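PDB 3IBT: 1H-3-hydroxy-4-oxoquinoline 2,4-dioxygenase from Pseudomonas putida, which catalyses the cofactor-independent, ring-opening dioxygenation of 3-hydroxy-1H-quinolin-4-one to N-formylanthranilate and carbon monoxide, a step in oxoquinoline degradation. Local coordinates for residues C31-R35 with E169-F173; S95-W99 with N188-W192; P114-I118 with I258-Q263; E207-S213 with W233-I239. Residues are numbered along the deposited sequence.

The four contacts sample an alpha/beta-hydrolase fold from its helical cap to the edge of its sheet. Contact 1 joins the loop after strand 23-27 to the loop after helix 160-169; contact 2 joins the start of helix 97-107 to the end of helix 175-192. Both hold predicted substrate-binding residues. Contacts 1, 2 and 3 are largely buried; contact 4 is partly buried. Contact 1 combines a charge network with ring packing, whereas contact 2 is mainly aromatic. Contacts 3 and 4 both involve the sheet, where strands 115-119 and 207-212 are neighbours. Contact 3 packs a helix end on the sheet. Contact 4 is backbone pairing at its edge. Contact 2 touches contact 3 through C98 and I118.

Contact 1: residues C31-R35 with E169-F173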
# COMPACT_ATOMS: atom_id res chain seq x y z
N CYS A 31 8.71 -0.58 -4.08
CA CYS A 31 9.46 -1.79 -4.37
C CYS A 31 8.61 -3.04 -4.37
O CYS A 31 9.09 -4.14 -4.01
CB CYS A 31 10.56 -1.95 -3.34
SG CYS A 31 11.83 -0.75 -3.62
N GLN A 32 7.34 -2.87 -4.75
CA GLN A 32 6.39 -3.97 -4.94
C GLN A 32 5.65 -3.87 -6.27
O GLN A 32 5.68 -2.85 -7.00
CB GLN A 32 5.36 -4.04 -3.84
CG GLN A 32 5.73 -4.89 -2.71
CD GLN A 32 5.02 -4.41 -1.46
OE1 GLN A 32 4.57 -3.26 -1.41
NE2 GLN A 32 4.87 -5.29 -0.45
N ASP A 33 4.91 -4.95 -6.53
CA ASP A 33 4.25 -5.06 -7.77
C ASP A 33 2.76 -5.37 -7.72
O ASP A 33 2.20 -5.56 -6.64
CB ASP A 33 4.94 -6.10 -8.59
CG ASP A 33 4.83 -5.77 -9.99
OD1 ASP A 33 4.40 -4.60 -10.17
OD2 ASP A 33 5.14 -6.59 -10.88
N HIS A 34 2.12 -5.42 -8.89
CA HIS A 34 0.77 -5.94 -9.00
C HIS A 34 0.78 -7.42 -8.57
O HIS A 34 -0.25 -7.98 -8.14
CB HIS A 34 0.24 -5.74 -10.42
CG HIS A 34 0.87 -6.65 -11.43
ND1 HIS A 34 2.23 -6.76 -11.59
CD2 HIS A 34 0.33 -7.49 -12.34
CE1 HIS A 34 2.51 -7.62 -12.55
NE2 HIS A 34 1.37 -8.08 -13.02
N ARG A 35 1.94 -8.06 -8.66
CA ARG A 35 2.11 -9.44 -8.18
C ARG A 35 1.91 -9.56 -6.64
O ARG A 35 1.73 -10.63 -6.08
CB ARG A 35 3.47 -10.00 -8.64
CG ARG A 35 3.63 -9.99 -10.16
CD ARG A 35 5.07 -10.27 -10.66
NE ARG A 35 6.03 -9.23 -10.26
CZ ARG A 35 7.37 -9.37 -10.22
NH1 ARG A 35 7.92 -10.53 -10.53
NH2 ARG A 35 8.14 -8.35 -9.83
N GLU A 169 10.42 -10.72 -6.10
CA GLU A 169 9.79 -9.46 -6.45
C GLU A 169 10.68 -8.32 -5.98
O GLU A 169 11.35 -7.67 -6.76
CB GLU A 169 8.38 -9.31 -5.81
CG GLU A 169 7.16 -9.61 -6.72
CD GLU A 169 6.91 -11.12 -6.93
OE1 GLU A 169 7.11 -11.87 -5.94
OE2 GLU A 169 6.52 -11.54 -8.06
N MSE A 170 10.68 -8.13 -4.67
CA MSE A 170 11.14 -6.90 -4.06
C MSE A 170 12.65 -6.70 -4.21
O MSE A 170 13.09 -5.59 -4.51
CB MSE A 170 10.75 -6.86 -2.59
CG MSE A 170 9.28 -6.90 -2.35
SE MSE A 170 8.86 -6.20 -0.52
CE MSE A 170 9.34 -7.82 0.54
N PRO A 171 13.45 -7.77 -4.00
CA PRO A 171 14.85 -7.44 -3.98
C PRO A 171 15.37 -7.28 -5.42
O PRO A 171 16.47 -6.80 -5.65
CB PRO A 171 15.48 -8.65 -3.25
CG PRO A 171 14.33 -9.58 -2.89
CD PRO A 171 13.22 -9.21 -3.82
N TRP A 172 14.52 -7.65 -6.38
CA TRP A 172 14.78 -7.55 -7.81
C TRP A 172 14.88 -6.09 -8.29
O TRP A 172 15.67 -5.79 -9.20
CB TRP A 172 13.69 -8.30 -8.57
CG TRP A 172 13.66 -8.07 -10.03
CD1 TRP A 172 14.49 -8.60 -10.95
CD2 TRP A 172 12.73 -7.24 -10.75
NE1 TRP A 172 14.16 -8.15 -12.21
CE2 TRP A 172 13.08 -7.31 -12.12
CE3 TRP A 172 11.64 -6.43 -10.37
CZ2 TRP A 172 12.39 -6.61 -13.13
CZ3 TRP A 172 10.94 -5.74 -11.38
CH2 TRP A 172 11.32 -5.83 -12.74
N PHE A 173 14.10 -5.20 -7.67
CA PHE A 173 14.15 -3.75 -7.99
C PHE A 173 15.53 -3.15 -7.64
O PHE A 173 16.28 -3.73 -6.84
CB PHE A 173 13.06 -2.97 -7.25
CG PHE A 173 11.65 -3.27 -7.71
CD1 PHE A 173 10.86 -4.17 -7.01
CD2 PHE A 173 11.09 -2.61 -8.80
CE1 PHE A 173 9.55 -4.42 -7.41
CE2 PHE A 173 9.80 -2.86 -9.21
CZ PHE A 173 9.03 -3.76 -8.52
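The salt bridge between R35 and E169 is unusual in its geometry. R35 NH1 lies 3.0 Å from E169 OE2, but the oxygen sits over the face of the guanidinium, well out of its plane. No N-H points at it, so the attraction is between charges alone. The same arginine makes an in-segment bridge, with a hydrogen bond from R35 NE to D33 OD2 at 2.9 Å. D33, R35 and E169 thus form one network. W172 lies at the guanidinium edge, with W172 CE3 4.0 Å from R35 NH2.

The other end is packing. The backbones are closest at C31 and M170, whose CA atoms are 5.4 Å apart. M170 is a selenomethionine. M170 CG is 3.2 Å from C31 O, and M170 CA makes a CA-H...O contact of 3.4 Å with the same oxygen. M170 SE reaches Q32 CG at 4.0 Å. F173 turns its ring face to C31, with C31 CA 4.2 Å from the F173 ring centroid in a CH-pi contact. C31 SG is 5.5 Å from the F173 centroid, an oblique sulfur-aromatic contact. The F173 ring also packs edge-to-face with H58.

C31 and Q32 are predicted substrate-binding residues, and M170 packs on W153, another. The contact joins the loop after strand 23-27 to the loop after helix 160-169, beside the probable substrate pocket of this alpha/beta-hydrolase fold.

Contact 2: residues S95-W99 with N188-W192; sequences SHGCW and NYRTW
S95-W99 is a tight turn running into a helix, and N188-W192 is the last turn of helix 175-192. The closest CA pair is W99 and N188, at 7.6 Å. S95 has phi/psi of 53/-123 at the turn. H96 (chi1 m) points toward the helix, with H96 CE1 3.5 Å from Y189 OH at the imidazole edge. That hydroxyl is hydrogen-bonded to L122 O. Helix 97-107 starts next and brings in W99 (chi1 m, chi2 104°). W99 NE1 gives a weak 3.4 Å hydrogen bond to H96 ND1. N188 CB sits over the indole face, 3.4 Å from the W99 six-membered ring centroid, in a CH-pi contact. Y189 (m) receives the indole edge on its ring face in a T-shaped pair; the W99 six-membered ring and the Y189 ring have centroids 5.1 Å apart and planes at 76°. The W192 (m) five-membered ring is near parallel (27°) to the W99 six-membered ring but slid apart, barely overlapping: centroids 5.5 Å apart, W192 CD1 3.4 Å from W99 CZ3. W99, Y189 and W192 form an aromatic cluster. S95 is a predicted substrate-binding residue at the position of the nucleophile elbow, the strand-to-helix turn of the alpha/beta-hydrolase fold.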
# COMPACT_ATOMS: atom_id res chain seq x y z
N SER A 95 0.83 -0.99 2.95
CA SER A 95 2.04 -0.47 3.56
C SER A 95 2.18 1.04 3.29
O SER A 95 1.27 1.79 3.63
CB SER A 95 3.25 -1.25 3.00
OG SER A 95 4.43 -0.87 3.68
N HIS A 96 3.28 1.48 2.68
CA HIS A 96 3.51 2.92 2.51
C HIS A 96 2.85 3.47 1.25
O HIS A 96 2.89 4.69 1.00
CB HIS A 96 4.97 3.30 2.72
CG HIS A 96 5.50 2.77 4.00
ND1 HIS A 96 5.15 3.30 5.23
CD2 HIS A 96 6.29 1.70 4.27
CE1 HIS A 96 5.73 2.61 6.20
NE2 HIS A 96 6.43 1.64 5.65
N GLY A 97 2.20 2.57 0.50
CA GLY A 97 1.26 2.97 -0.55
C GLY A 97 0.11 3.76 0.06
O GLY A 97 -0.52 4.57 -0.62
N CYS A 98 -0.16 3.57 1.34
CA CYS A 98 -1.25 4.25 1.99
C CYS A 98 -1.13 5.77 2.06
O CYS A 98 -2.13 6.48 1.82
CB CYS A 98 -1.39 3.68 3.39
SG CYS A 98 -1.55 1.84 3.31
N TRP A 99 0.07 6.28 2.39
CA TRP A 99 0.37 7.70 2.23
C TRP A 99 -0.21 8.22 0.88
O TRP A 99 -0.84 9.28 0.87
CB TRP A 99 1.89 7.98 2.24
CG TRP A 99 2.59 7.58 3.45
CD1 TRP A 99 3.40 6.48 3.61
CD2 TRP A 99 2.58 8.27 4.71
NE1 TRP A 99 3.86 6.43 4.91
CE2 TRP A 99 3.36 7.51 5.60
CE3 TRP A 99 1.93 9.43 5.18
CZ2 TRP A 99 3.55 7.88 6.94
CZ3 TRP A 99 2.12 9.80 6.52
CH2 TRP A 99 2.92 9.03 7.39
N ASN A 188 7.71 11.24 5.01
CA ASN A 188 6.30 11.32 5.39
C ASN A 188 6.12 11.25 6.90
O ASN A 188 5.34 12.01 7.49
CB ASN A 188 5.50 10.22 4.72
CG ASN A 188 5.54 10.29 3.22
OD1 ASN A 188 5.20 11.31 2.64
ND2 ASN A 188 5.97 9.22 2.58
N TYR A 189 6.83 10.35 7.54
CA TYR A 189 6.75 10.31 9.00
C TYR A 189 7.10 11.64 9.65
O TYR A 189 6.42 12.05 10.60
CB TYR A 189 7.57 9.18 9.56
CG TYR A 189 6.83 7.89 9.46
CD1 TYR A 189 6.94 7.11 8.33
CD2 TYR A 189 5.98 7.47 10.47
CE1 TYR A 189 6.25 5.94 8.22
CE2 TYR A 189 5.30 6.29 10.37
CZ TYR A 189 5.45 5.54 9.23
OH TYR A 189 4.76 4.37 9.08
N ARG A 190 8.12 12.30 9.10
CA ARG A 190 8.66 13.58 9.58
C ARG A 190 7.69 14.69 9.35
O ARG A 190 7.66 15.64 10.08
CB ARG A 190 9.93 13.93 8.82
CG ARG A 190 11.02 12.91 8.94
CD ARG A 190 12.22 13.38 9.81
NE ARG A 190 13.36 12.48 9.62
CZ ARG A 190 14.06 12.36 8.48
NH1 ARG A 190 13.78 13.09 7.37
NH2 ARG A 190 15.06 11.49 8.44
N THR A 191 6.89 14.57 8.30
CA THR A 191 5.90 15.58 8.00
C THR A 191 4.69 15.47 8.92
O THR A 191 4.25 16.47 9.51
CB THR A 191 5.52 15.48 6.51
OG1 THR A 191 6.71 15.69 5.75
CG2 THR A 191 4.43 16.49 6.10
N TRP A 192 4.17 14.25 9.07
CA TRP A 192 2.85 14.04 9.64
C TRP A 192 2.93 13.49 11.03
O TRP A 192 1.96 13.57 11.80
CB TRP A 192 2.09 13.06 8.77
CG TRP A 192 1.89 13.57 7.37
CD1 TRP A 192 2.55 13.18 6.26
CD2 TRP A 192 0.96 14.58 6.96
NE1 TRP A 192 2.11 13.90 5.16
CE2 TRP A 192 1.13 14.76 5.57
CE3 TRP A 192 -0.00 15.36 7.64
CZ2 TRP A 192 0.38 15.67 4.83
CZ3 TRP A 192 -0.76 16.27 6.90
CH2 TRP A 192 -0.56 16.42 5.51

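Contact 3: residues P114-I118 with I258-Q263; sequences PKTII and IREFLQ. Unlike the reference sequence in segment 114-118: I118 (reference Val).
Residues 115-118 are extended, on strand 115-119 of the central sheet. Residues 258-261 close helix 251-261, and L262 is the first to leave helical angles. This is helix-on-sheet packing in the alpha/beta-hydrolase fold. The closest CA pairs are K115 with L262 at 7.4 Å and I117 with I258 at 7.7 Å. K115 and I117 point toward the helix end. T116 points away, and its OG1 is hydrogen-bonded to N101. I117 (chi1 m, chi2 t) fits among apolar side chains. I117 CD1 is 3.9 Å from I258 CG1, and I117 CG1 is 3.8 Å from F261 CD1. F261 (chi1 t) turns its ring face to K115 and also touches C209 of the neighbouring strand. K115 (chi1 m, chi2 t) runs over that face. K115 CD is 4.2 Å from the F261 ring centroid in a CH-pi contact. K115 NZ is 4.9 Å from the F261 ring centroid, almost on the normal, a cation-pi contact. K115 NZ also donates a 2.9 Å hydrogen bond to F261 O.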
# COMPACT_ATOMS: atom_id res chain seq x y z
N PRO A 114 -15.98 8.14 -0.29
CA PRO A 114 -16.34 8.15 1.14
C PRO A 114 -15.71 7.02 1.98
O PRO A 114 -15.98 6.96 3.18
CB PRO A 114 -17.87 8.01 1.11
CG PRO A 114 -18.20 7.34 -0.20
CD PRO A 114 -17.05 7.57 -1.14
N LYS A 115 -14.91 6.15 1.35
CA LYS A 115 -14.33 4.96 1.97
C LYS A 115 -13.03 4.54 1.32
O LYS A 115 -12.85 4.66 0.10
CB LYS A 115 -15.23 3.78 1.84
CG LYS A 115 -16.44 3.84 2.68
CD LYS A 115 -17.01 2.44 2.87
CE LYS A 115 -18.53 2.46 2.92
NZ LYS A 115 -19.02 1.13 3.41
N THR A 116 -12.15 3.98 2.12
CA THR A 116 -10.85 3.56 1.60
C THR A 116 -10.26 2.46 2.49
O THR A 116 -10.67 2.30 3.65
CB THR A 116 -9.95 4.79 1.47
OG1 THR A 116 -8.77 4.47 0.73
CG2 THR A 116 -9.58 5.33 2.85
N ILE A 117 -9.34 1.65 1.98
CA ILE A 117 -8.77 0.60 2.80
C ILE A 117 -7.30 0.67 2.69
O ILE A 117 -6.74 0.94 1.65
CB ILE A 117 -9.16 -0.78 2.31
CG1 ILE A 117 -10.68 -0.95 2.40
CG2 ILE A 117 -8.36 -1.88 3.05
CD1 ILE A 117 -11.16 -2.23 2.02
N ILE A 118 -6.67 0.39 3.80
CA ILE A 118 -5.23 0.35 3.89
C ILE A 118 -4.84 -0.96 4.55
O ILE A 118 -5.60 -1.49 5.36
CB ILE A 118 -4.74 1.52 4.73
CG1 ILE A 118 -5.63 1.66 5.98
CG2 ILE A 118 -4.79 2.80 3.90
CD1 ILE A 118 -5.37 2.89 6.74
N ILE A 258 -12.47 -6.85 2.44
CA ILE A 258 -12.63 -5.86 1.37
C ILE A 258 -14.08 -5.92 0.92
O ILE A 258 -14.78 -4.92 0.92
CB ILE A 258 -11.67 -6.09 0.20
CG1 ILE A 258 -10.23 -5.80 0.63
CG2 ILE A 258 -12.04 -5.19 -0.98
CD1 ILE A 258 -9.21 -6.22 -0.36
N ARG A 259 -14.54 -7.12 0.62
CA ARG A 259 -15.92 -7.32 0.25
C ARG A 259 -16.86 -6.70 1.23
O ARG A 259 -17.78 -6.02 0.83
CB ARG A 259 -16.25 -8.78 0.14
CG ARG A 259 -16.64 -9.22 -1.24
CD ARG A 259 -17.23 -10.64 -1.16
NE ARG A 259 -16.23 -11.68 -0.84
CZ ARG A 259 -15.34 -12.20 -1.70
NH1 ARG A 259 -15.26 -11.76 -2.97
NH2 ARG A 259 -14.52 -13.17 -1.30
N GLU A 260 -16.64 -6.93 2.52
CA GLU A 260 -17.63 -6.50 3.50
C GLU A 260 -17.53 -5.03 3.83
O GLU A 260 -18.53 -4.37 4.06
CB GLU A 260 -17.57 -7.30 4.78
CG GLU A 260 -18.28 -8.63 4.69
CD GLU A 260 -17.83 -9.61 5.77
OE1 GLU A 260 -17.35 -9.10 6.83
OE2 GLU A 260 -17.94 -10.87 5.58
N PHE A 261 -16.32 -4.49 3.85
CA PHE A 261 -16.23 -3.09 4.11
C PHE A 261 -16.74 -2.28 2.93
O PHE A 261 -17.36 -1.23 3.09
CB PHE A 261 -14.82 -2.70 4.37
CG PHE A 261 -14.70 -1.31 4.80
CD1 PHE A 261 -14.06 -0.37 4.00
CD2 PHE A 261 -15.25 -0.89 6.02
CE1 PHE A 261 -13.94 0.96 4.43
CE2 PHE A 261 -15.15 0.43 6.46
CZ PHE A 261 -14.50 1.35 5.66
N LEU A 262 -16.49 -2.76 1.72
CA LEU A 262 -16.77 -1.91 0.60
C LEU A 262 -18.20 -1.97 0.19
O LEU A 262 -18.53 -1.45 -0.86
CB LEU A 262 -15.88 -2.23 -0.58
CG LEU A 262 -14.65 -1.35 -0.77
CD1 LEU A 262 -13.74 -1.42 0.40
CD2 LEU A 262 -13.91 -1.83 -2.00
N GLN A 263 -19.08 -2.58 0.99
CA GLN A 263 -20.53 -2.51 0.72
C GLN A 263 -21.36 -2.73 1.98
O GLN A 263 -20.89 -2.49 3.11
CB GLN A 263 -20.93 -3.50 -0.36
CG GLN A 263 -20.88 -4.93 0.12
CD GLN A 263 -20.69 -5.90 -1.02
OE1 GLN A 263 -19.74 -5.78 -1.81
NE2 GLN A 263 -21.61 -6.88 -1.12

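Contact 4: residues E207-S213 with W233-I239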
# COMPACT_ATOMS: atom_id res chain seq x y z
N GLU A 207 -14.75 6.75 5.88
CA GLU A 207 -14.60 5.55 6.67
C GLU A 207 -13.31 4.86 6.16
O GLU A 207 -13.14 4.63 4.94
CB GLU A 207 -15.84 4.68 6.59
CG GLU A 207 -17.13 5.47 6.91
CD GLU A 207 -17.31 5.83 8.41
OE1 GLU A 207 -17.75 4.95 9.17
OE2 GLU A 207 -17.06 7.00 8.83
N ILE A 208 -12.39 4.63 7.09
CA ILE A 208 -11.08 4.02 6.79
C ILE A 208 -10.98 2.68 7.51
O ILE A 208 -11.22 2.59 8.73
CB ILE A 208 -9.90 4.92 7.23
CG1 ILE A 208 -10.16 6.36 6.77
CG2 ILE A 208 -8.57 4.38 6.67
CD1 ILE A 208 -9.08 7.36 7.15
N CYS A 209 -10.64 1.63 6.76
CA CYS A 209 -10.52 0.31 7.34
C CYS A 209 -9.09 -0.12 7.19
O CYS A 209 -8.57 -0.15 6.07
CB CYS A 209 -11.43 -0.66 6.61
SG CYS A 209 -11.26 -2.40 7.05
N HIS A 210 -8.44 -0.41 8.31
CA HIS A 210 -7.07 -0.93 8.36
C HIS A 210 -7.03 -2.43 8.59
O HIS A 210 -7.34 -2.89 9.71
CB HIS A 210 -6.26 -0.25 9.48
CG HIS A 210 -4.79 -0.58 9.44
ND1 HIS A 210 -4.04 -0.77 10.57
CD2 HIS A 210 -3.95 -0.77 8.38
CE1 HIS A 210 -2.79 -1.04 10.23
NE2 HIS A 210 -2.71 -1.05 8.90
N ILE A 211 -6.65 -3.17 7.55
CA ILE A 211 -6.40 -4.62 7.62
C ILE A 211 -4.91 -4.85 7.88
O ILE A 211 -4.08 -4.19 7.31
CB ILE A 211 -6.78 -5.31 6.30
CG1 ILE A 211 -8.28 -5.14 6.02
CG2 ILE A 211 -6.49 -6.78 6.36
CD1 ILE A 211 -8.66 -5.35 4.54
N TYR A 212 -4.55 -5.78 8.73
CA TYR A 212 -3.16 -5.84 9.16
C TYR A 212 -2.90 -7.04 10.06
O TYR A 212 -3.78 -7.44 10.88
CB TYR A 212 -2.82 -4.58 9.93
CG TYR A 212 -3.32 -4.64 11.34
CD1 TYR A 212 -2.51 -5.08 12.37
CD2 TYR A 212 -4.64 -4.30 11.65
CE1 TYR A 212 -2.98 -5.17 13.69
CE2 TYR A 212 -5.11 -4.37 12.97
CZ TYR A 212 -4.28 -4.82 13.98
OH TYR A 212 -4.71 -4.91 15.28
N SER A 213 -1.71 -7.62 9.91
CA SER A 213 -1.27 -8.70 10.80
C SER A 213 -0.08 -8.28 11.67
O SER A 213 0.06 -8.68 12.81
CB SER A 213 -0.90 -9.91 9.98
OG SER A 213 -1.93 -10.21 9.04
N TRP A 233 -14.69 6.90 12.35
CA TRP A 233 -14.33 6.78 10.95
C TRP A 233 -13.22 5.73 10.80
O TRP A 233 -12.76 5.48 9.66
CB TRP A 233 -13.86 8.14 10.40
CG TRP A 233 -12.80 8.78 11.23
CD1 TRP A 233 -12.99 9.66 12.25
CD2 TRP A 233 -11.38 8.59 11.13
NE1 TRP A 233 -11.77 10.04 12.80
CE2 TRP A 233 -10.77 9.38 12.13
CE3 TRP A 233 -10.56 7.82 10.29
CZ2 TRP A 233 -9.39 9.44 12.33
CZ3 TRP A 233 -9.17 7.88 10.49
CH2 TRP A 233 -8.61 8.70 11.50
N PHE A 234 -12.80 5.11 11.93
CA PHE A 234 -11.70 4.12 11.93
C PHE A 234 -12.18 2.70 12.30
O PHE A 234 -13.03 2.51 13.18
CB PHE A 234 -10.51 4.61 12.77
CG PHE A 234 -9.23 3.82 12.58
CD1 PHE A 234 -8.44 3.99 11.45
CD2 PHE A 234 -8.78 2.95 13.54
CE1 PHE A 234 -7.27 3.24 11.26
CE2 PHE A 234 -7.59 2.23 13.36
CZ PHE A 234 -6.85 2.37 12.22
N HIS A 235 -11.66 1.73 11.57
CA HIS A 235 -12.15 0.37 11.55
C HIS A 235 -10.95 -0.57 11.33
O HIS A 235 -10.65 -1.00 10.19
CB HIS A 235 -13.13 0.19 10.38
CG HIS A 235 -14.29 1.13 10.41
ND1 HIS A 235 -15.30 1.04 11.33
CD2 HIS A 235 -14.59 2.18 9.62
CE1 HIS A 235 -16.19 2.00 11.12
NE2 HIS A 235 -15.77 2.71 10.09
N PRO A 236 -10.26 -0.90 12.42
CA PRO A 236 -9.17 -1.87 12.31
C PRO A 236 -9.75 -3.28 12.07
O PRO A 236 -10.87 -3.58 12.52
CB PRO A 236 -8.50 -1.77 13.66
CG PRO A 236 -9.49 -1.15 14.58
CD PRO A 236 -10.52 -0.47 13.81
N ARG A 237 -9.05 -4.12 11.33
CA ARG A 237 -9.39 -5.54 11.22
C ARG A 237 -8.05 -6.28 11.25
O ARG A 237 -7.28 -6.16 10.31
CB ARG A 237 -10.09 -5.83 9.89
CG ARG A 237 -11.55 -6.19 9.95
CD ARG A 237 -12.29 -5.68 8.71
NE ARG A 237 -13.65 -5.25 9.07
CZ ARG A 237 -13.97 -4.09 9.69
NH1 ARG A 237 -13.05 -3.20 10.02
NH2 ARG A 237 -15.22 -3.83 10.02
N HIS A 238 -7.74 -6.97 12.36
CA HIS A 238 -6.57 -7.86 12.51
C HIS A 238 -6.77 -9.22 11.86
O HIS A 238 -7.61 -10.01 12.34
CB HIS A 238 -6.34 -8.10 14.00
CG HIS A 238 -5.14 -8.95 14.33
ND1 HIS A 238 -5.24 -10.13 15.03
CD2 HIS A 238 -3.81 -8.75 14.13
CE1 HIS A 238 -4.03 -10.65 15.20
NE2 HIS A 238 -3.15 -9.84 14.66
N ILE A 239 -6.02 -9.54 10.81
CA ILE A 239 -5.91 -10.95 10.39
C ILE A 239 -4.77 -11.58 11.21
O ILE A 239 -3.69 -11.00 11.26
CB ILE A 239 -5.60 -11.09 8.90
CG1 ILE A 239 -6.30 -10.01 8.07
CG2 ILE A 239 -6.00 -12.45 8.39
CD1 ILE A 239 -7.84 -10.02 8.11
O HOH W 1 -0.71 -10.86 13.98
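This contact is the strand pair of a beta-alpha-beta unit in the alpha/beta-hydrolase fold. Strands 207-212 and 234-238 run parallel, joined by helix 218-230. Their axes approach to 4.5 Å at an angle of 17°. The register pairs I208 with F234 through to Y212 with H238, and strand 234-238 is one of the two edge strands of the sheet.

Backbone hydrogen bonds run from I208 N to W233 O (2.7 Å), H210 N to H235 O (3.0 Å) and R237 N to H210 O (2.7 Å). Those from Y212 N to R237 O (3.2 Å) and I239 N to Y212 O (3.1 Å) are weak.

I208, H210, Y212, F234, P236 and H238 lie on the face packed against helix 218-230. H210 is hydrogen-bonded to Q224 and W121 N. H238 CA sits over the Y212 ring, 4.2 Å from its centroid. C209, I211, H235 and R237 point to the other face; from there H235 NE2 donates to E207 OE1 at 3.1 Å.

S213 OG donates to I239 O at 2.9 Å. S213 N is hydrogen-bonded to D120, which probably raises the basicity of the active-site histidine. Water 1 links S213 O at 2.6 Å with H238 NE2 at 2.7 Å.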